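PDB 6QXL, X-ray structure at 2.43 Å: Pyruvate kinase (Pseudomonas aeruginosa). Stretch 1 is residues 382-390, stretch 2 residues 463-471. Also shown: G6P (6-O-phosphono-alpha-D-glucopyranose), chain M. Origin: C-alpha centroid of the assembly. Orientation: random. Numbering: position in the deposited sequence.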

ATOM      1  N   CYS A 382       0.821 -32.492  -2.042  1.00 44.50           N
ATOM      2  CA  CYS A 382      -0.606 -32.355  -1.844  1.00 46.00           C
ATOM      3  C   CYS A 382      -1.283 -33.676  -2.195  1.00 45.25           C
ATOM      4  O   CYS A 382      -1.434 -34.013  -3.367  1.00 44.27           O
ATOM      5  N   LEU A 383      -1.677 -34.428  -1.174  1.00 46.97           N
ATOM      6  CA  LEU A 383      -2.420 -35.659  -1.383  1.00 46.21           C
ATOM      7  C   LEU A 383      -3.829 -35.270  -1.739  1.00 46.96           C
ATOM      8  O   LEU A 383      -4.521 -34.665  -0.933  1.00 47.07           O
ATOM      9  N   THR A 384      -4.256 -35.626  -2.945  1.00 50.02           N
ATOM     10  CA  THR A 384      -5.549 -35.199  -3.437  1.00 47.82           C
ATOM     11  C   THR A 384      -6.243 -36.316  -4.189  1.00 46.25           C
ATOM     12  O   THR A 384      -5.615 -37.099  -4.889  1.00 50.13           O
ATOM     13  N   GLU A 385      -7.560 -36.326  -4.073  1.00 47.88           N
ATOM     14  CA  GLU A 385      -8.408 -37.302  -4.714  1.00 52.11           C
ATOM     15  C   GLU A 385      -8.809 -36.806  -6.102  1.00 51.35           C
ATOM     16  O   GLU A 385      -8.594 -37.506  -7.090  1.00 54.38           O
ATOM     17  N   SER A 386      -9.364 -35.602  -6.170  1.00 47.00           N
ATOM     18  CA  SER A 386      -9.903 -35.048  -7.401  1.00 43.13           C
ATOM     19  C   SER A 386      -9.096 -33.912  -8.006  1.00 40.10           C
ATOM     20  O   SER A 386      -9.446 -33.413  -9.070  1.00 37.95           O
ATOM     21  N   GLY A 387      -8.039 -33.481  -7.330  1.00 42.14           N
ATOM     22  CA  GLY A 387      -7.241 -32.326  -7.775  1.00 39.42           C
ATOM     23  C   GLY A 387      -7.736 -30.963  -7.299  1.00 39.31           C
ATOM     24  O   GLY A 387      -7.119 -29.957  -7.608  1.00 39.69           O
ATOM     25  N   PHE A 388      -8.813 -30.918  -6.527  1.00 35.95           N
ATOM     26  CA  PHE A 388      -9.340 -29.652  -6.034  1.00 36.64           C
ATOM     27  C   PHE A 388      -8.380 -28.882  -5.133  1.00 36.21           C
ATOM     28  O   PHE A 388      -8.255 -27.667  -5.243  1.00 36.12           O
ATOM     29  N   THR A 389      -7.729 -29.569  -4.221  1.00 37.98           N
ATOM     30  CA  THR A 389      -6.819 -28.878  -3.326  1.00 39.03           C
ATOM     31  C   THR A 389      -5.671 -28.183  -4.074  1.00 35.81           C
ATOM     32  O   THR A 389      -5.434 -27.020  -3.843  1.00 38.35           O
ATOM     33  N   PRO A 390      -4.982 -28.865  -4.988  1.00 38.48           N
ATOM     34  CA  PRO A 390      -3.912 -28.164  -5.725  1.00 40.87           C
ATOM     35  C   PRO A 390      -4.443 -27.143  -6.754  1.00 39.17           C
ATOM     36  O   PRO A 390      -3.713 -26.253  -7.144  1.00 41.10           O
ATOM     37  N   SER A 463      -9.250 -39.373   6.300  1.00 69.51           N
ATOM     38  CA  SER A 463      -9.299 -40.642   5.576  1.00 76.15           C
ATOM     39  C   SER A 463      -8.514 -40.524   4.273  1.00 77.18           C
ATOM     40  O   SER A 463      -8.108 -39.445   3.890  1.00 81.27           O
ATOM     41  N   TYR A 464      -8.313 -41.654   3.600  1.00 75.86           N
ATOM     42  CA  TYR A 464      -7.691 -41.675   2.286  1.00 71.11           C
ATOM     43  C   TYR A 464      -8.655 -42.152   1.189  1.00 76.22           C
ATOM     44  O   TYR A 464      -8.224 -42.598   0.132  1.00 68.05           O
ATOM     45  N   THR A 465      -9.955 -42.042   1.448  1.00 83.34           N
ATOM     46  CA  THR A 465     -10.980 -42.598   0.566  1.00 82.10           C
ATOM     47  C   THR A 465     -11.959 -41.525   0.059  1.00 87.75           C
ATOM     48  O   THR A 465     -12.254 -41.472  -1.130  1.00 74.81           O
ATOM     49  N   ALA A 466     -12.437 -40.638   0.943  1.00 95.87           N
ATOM     50  CA  ALA A 466     -13.355 -39.573   0.574  1.00 90.04           C
ATOM     51  C   ALA A 466     -12.607 -38.395  -0.080  1.00 88.33           C
ATOM     52  O   ALA A 466     -11.409 -38.241   0.068  1.00 89.92           O
ATOM     53  N   GLN A 467     -13.354 -37.582  -0.814  1.00 84.69           N
ATOM     54  CA  GLN A 467     -12.867 -36.346  -1.410  1.00 80.03           C
ATOM     55  C   GLN A 467     -13.410 -35.148  -0.618  1.00 78.26           C
ATOM     56  O   GLN A 467     -14.379 -35.281   0.116  1.00 77.92           O
ATOM     57  N   GLY A 468     -12.782 -33.989  -0.808  1.00 76.28           N
ATOM     58  CA  GLY A 468     -13.239 -32.742  -0.203  1.00 76.11           C
ATOM     59  C   GLY A 468     -12.989 -32.556   1.290  1.00 74.77           C
ATOM     60  O   GLY A 468     -13.540 -31.653   1.885  1.00 81.81           O
ATOM     61  N   GLY A 469     -12.131 -33.383   1.890  1.00 64.47           N
ATOM     62  CA  GLY A 469     -11.828 -33.299   3.309  1.00 52.32           C
ATOM     63  C   GLY A 469     -10.376 -32.962   3.614  1.00 48.12           C
ATOM     64  O   GLY A 469      -9.919 -33.374   4.674  1.00 52.41           O
ATOM     65  N   THR A 470      -9.640 -32.226   2.755  1.00 39.73           N
ATOM     66  CA  THR A 470      -8.315 -31.771   3.157  1.00 39.25           C
ATOM     67  C   THR A 470      -8.461 -30.867   4.378  1.00 39.12           C
ATOM     68  O   THR A 470      -9.255 -29.922   4.345  1.00 37.57           O
ATOM     69  N   ASN A 471      -7.738 -31.186   5.450  1.00 37.35           N
ATOM     70  CA  ASN A 471      -7.826 -30.400   6.673  1.00 35.90           C
ATOM     71  C   ASN A 471      -6.537 -30.323   7.482  1.00 35.85           C
ATOM     72  O   ASN A 471      -6.578 -29.909   8.626  1.00 38.43           O
TER

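The two stretches meet around a molecule of glucose 6-phosphate (G6P), so much of their association runs through the ligand. Direct contact buries 359 Å² in total. E385, Q467 and T470 contribute most.

E385 gives up the largest area. Its CB points toward stretch 2, and chi1 is t (-152°) with chi2 p. The CB lies 4.0 Å from CB of Q467, where the backbones also come close: the two CA atoms are 5.6 Å apart. The carboxylate then runs along the loop. E385 OE2 is 3.4 Å from T465 O, but both are acceptors and no hydrogen bond forms. OE2 is instead satisfied elsewhere in the structure. The backbone of E385 serves the ligand, with its N donating to G6P O6 at 3.1 Å.

Q467 also points toward its partner stretch. Its chi1 of 142° lies between wells, while chi2 is t. The extended chain reaches S386, with NE2 of Q467 3.5 Å from OG of S386. The angle is poor, so this is contact without a hydrogen bond. S386, chi1 p, is engaged with the phosphate: S386 OG and S386 N donate to G6P O1P at 2.7 and 2.8 Å. Q467 CG passes 3.7 Å from G6P O1P.

T470 forms the one direct hydrogen bond between the stretches. Both T470 and T389 point inward with chi1 m, which brings T389 OG1 and T470 OG1 to 2.9 Å. Either hydroxyl could be the donor. A water extends this link: it donates to L383 O at 2.7 Å and lies 2.9 Å from T470 OG1, bridging two atoms that are themselves 4.4 Å apart. T389 N donates to G6P O2P at 3.1 Å.

At the other end of the sugar the contact is apolar. L383 points toward stretch 2 with chi1 m and chi2 t. The CB of Y464 points sideways, but the end of its side chain comes nearer, placing CE1 of Y464 4.2 Å from CD1 of L383. The Y464 ring, chi1 m, also has G6P C2 at its edge.

Backbone groups of stretch 2 hold the ligand from their side. G6P O3 donates to S463 O at 2.6 Å, and G6P O4 to A466 O at 3.0 Å. G469 N donates to G6P O4 at 3.0 Å, and G468 N to G6P O3P at 3.1 Å. A CB on G469 would be crowded by G6P O4.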

ATOM      1  CB  CYS A 382      -1.134 -31.208  -2.687  1.00 44.46           C
ATOM      2  SG  CYS A 382      -2.905 -31.009  -2.495  1.00 55.58           S
ATOM      3  CB  LEU A 383      -2.414 -36.547  -0.142  1.00 44.02           C
ATOM      4  CG  LEU A 383      -1.085 -36.875   0.511  1.00 45.96           C
ATOM      5  CD1 LEU A 383      -1.325 -38.008   1.521  1.00 51.27           C
ATOM      6  CD2 LEU A 383       0.011 -37.235  -0.477  1.00 44.16           C
ATOM      7  CB  THR A 384      -5.419 -33.938  -4.337  1.00 44.06           C
ATOM      8  OG1 THR A 384      -6.718 -33.555  -4.847  1.00 41.74           O
ATOM      9  CG2 THR A 384      -4.431 -34.177  -5.486  1.00 42.52           C
ATOM     10  CB  GLU A 385      -9.628 -37.606  -3.836  1.00 56.21           C
ATOM     11  CG  GLU A 385     -10.260 -38.973  -3.960  1.00 63.47           C
ATOM     12  CD  GLU A 385      -9.362 -40.154  -3.464  1.00 67.82           C
ATOM     13  OE1 GLU A 385      -8.202 -39.981  -3.047  1.00 65.51           O
ATOM     14  OE2 GLU A 385      -9.803 -41.314  -3.533  1.00 72.65           O
ATOM     15  CB  SER A 386     -11.329 -34.561  -7.163  1.00 43.84           C
ATOM     16  OG  SER A 386     -11.334 -33.316  -6.480  1.00 42.97           O
ATOM     17  CB  PHE A 388     -10.653 -29.864  -5.287  1.00 34.46           C
ATOM     18  CG  PHE A 388     -11.240 -28.605  -4.742  1.00 40.34           C
ATOM     19  CD1 PHE A 388     -11.938 -27.736  -5.568  1.00 43.99           C
ATOM     20  CD2 PHE A 388     -11.082 -28.261  -3.402  1.00 46.77           C
ATOM     21  CE1 PHE A 388     -12.506 -26.563  -5.079  1.00 44.40           C
ATOM     22  CE2 PHE A 388     -11.616 -27.088  -2.886  1.00 44.57           C
ATOM     23  CZ  PHE A 388     -12.333 -26.233  -3.740  1.00 45.23           C
ATOM     24  CB  THR A 389      -6.354 -29.802  -2.187  1.00 38.87           C
ATOM     25  OG1 THR A 389      -7.484 -30.192  -1.414  1.00 36.26           O
ATOM     26  CG2 THR A 389      -5.407 -29.076  -1.263  1.00 40.21           C
ATOM     27  CB  PRO A 390      -3.118 -29.292  -6.387  1.00 41.92           C
ATOM     28  CG  PRO A 390      -4.120 -30.371  -6.556  1.00 43.65           C
ATOM     29  CD  PRO A 390      -5.037 -30.289  -5.358  1.00 42.18           C
ATOM     30  CB  SER A 463     -10.741 -41.061   5.287  1.00 78.32           C
ATOM     31  OG  SER A 463     -11.204 -40.533   4.052  1.00 78.54           O
ATOM     32  CB  TYR A 464      -6.461 -42.556   2.358  1.00 69.62           C
ATOM     33  CG  TYR A 464      -5.302 -42.017   3.179  1.00 75.37           C
ATOM     34  CD1 TYR A 464      -5.029 -40.651   3.280  1.00 73.85           C
ATOM     35  CD2 TYR A 464      -4.398 -42.895   3.758  1.00 75.26           C
ATOM     36  CE1 TYR A 464      -3.921 -40.196   3.982  1.00 71.85           C
ATOM     37  CE2 TYR A 464      -3.309 -42.439   4.476  1.00 68.74           C
ATOM     38  CZ  TYR A 464      -3.078 -41.084   4.594  1.00 66.79           C
ATOM     39  OH  TYR A 464      -1.999 -40.595   5.313  1.00 61.37           O
ATOM     40  CB  THR A 465     -11.754 -43.714   1.283  1.00 78.76           C
ATOM     41  OG1 THR A 465     -12.513 -43.154   2.366  1.00 87.88           O
ATOM     42  CG2 THR A 465     -10.785 -44.765   1.863  1.00 75.59           C
ATOM     43  CB  ALA A 466     -14.134 -39.095   1.793  1.00 83.33           C
ATOM     44  CB  GLN A 467     -13.268 -36.303  -2.892  1.00 83.66           C
ATOM     45  CG  GLN A 467     -13.691 -34.960  -3.452  1.00 84.58           C
ATOM     46  CD  GLN A 467     -14.292 -35.003  -4.816  1.00 84.97           C
ATOM     47  OE1 GLN A 467     -14.444 -36.050  -5.477  1.00 76.64           O
ATOM     48  NE2 GLN A 467     -14.551 -33.816  -5.307  1.00 77.60           N
ATOM     49  CB  THR A 470      -7.567 -31.000   2.050  1.00 40.37           C
ATOM     50  OG1 THR A 470      -7.282 -31.861   0.960  1.00 44.04           O
ATOM     51  CG2 THR A 470      -6.235 -30.470   2.542  1.00 42.02           C
ATOM     52  CB  ASN A 471      -8.957 -30.945   7.535  1.00 36.08           C
ATOM     53  CG  ASN A 471      -8.634 -32.311   8.148  1.00 41.54           C
ATOM     54  OD1 ASN A 471      -7.554 -32.911   7.930  1.00 36.20           O
ATOM     55  ND2 ASN A 471      -9.561 -32.784   8.969  1.00 38.50           N
TER
HETATM   56  C1  G6P M 501      -6.503 -36.410   0.602  1.00 66.04           C
HETATM   57  C2  G6P M 501      -7.173 -37.706   1.012  1.00 67.39           C
HETATM   58  C3  G6P M 501      -8.425 -37.234   1.741  1.00 64.36           C
HETATM   59  C4  G6P M 501      -9.019 -35.937   1.224  1.00 56.96           C
HETATM   60  C5  G6P M 501      -8.672 -35.916  -0.256  1.00 57.88           C
HETATM   61  C6  G6P M 501      -9.415 -34.793  -0.955  1.00 63.32           C
HETATM   62  O1  G6P M 501      -5.180 -36.825   0.294  1.00 69.92           O
HETATM   63  O2  G6P M 501      -7.416 -38.603  -0.103  1.00 59.39           O
HETATM   64  O3  G6P M 501      -7.901 -36.959   3.014  1.00 74.37           O
HETATM   65  O4  G6P M 501     -10.430 -35.829   1.544  1.00 53.71           O
HETATM   66  O5  G6P M 501      -7.263 -35.798  -0.443  1.00 57.88           O
HETATM   67  O6  G6P M 501      -8.744 -34.245  -2.076  1.00 59.97           O
HETATM   68  P   G6P M 501      -9.497 -33.132  -3.027  1.00 56.21           P
HETATM   69  O1P G6P M 501     -10.177 -33.889  -4.142  1.00 61.83           O
HETATM   70  O2P G6P M 501      -8.142 -32.519  -3.299  1.00 40.07           O
HETATM   71  O3P G6P M 501     -10.651 -32.347  -2.353  1.00 46.90           O
HETATM   72  O   HOH W   1      -4.504 -32.263   0.335  1.00 41.82           O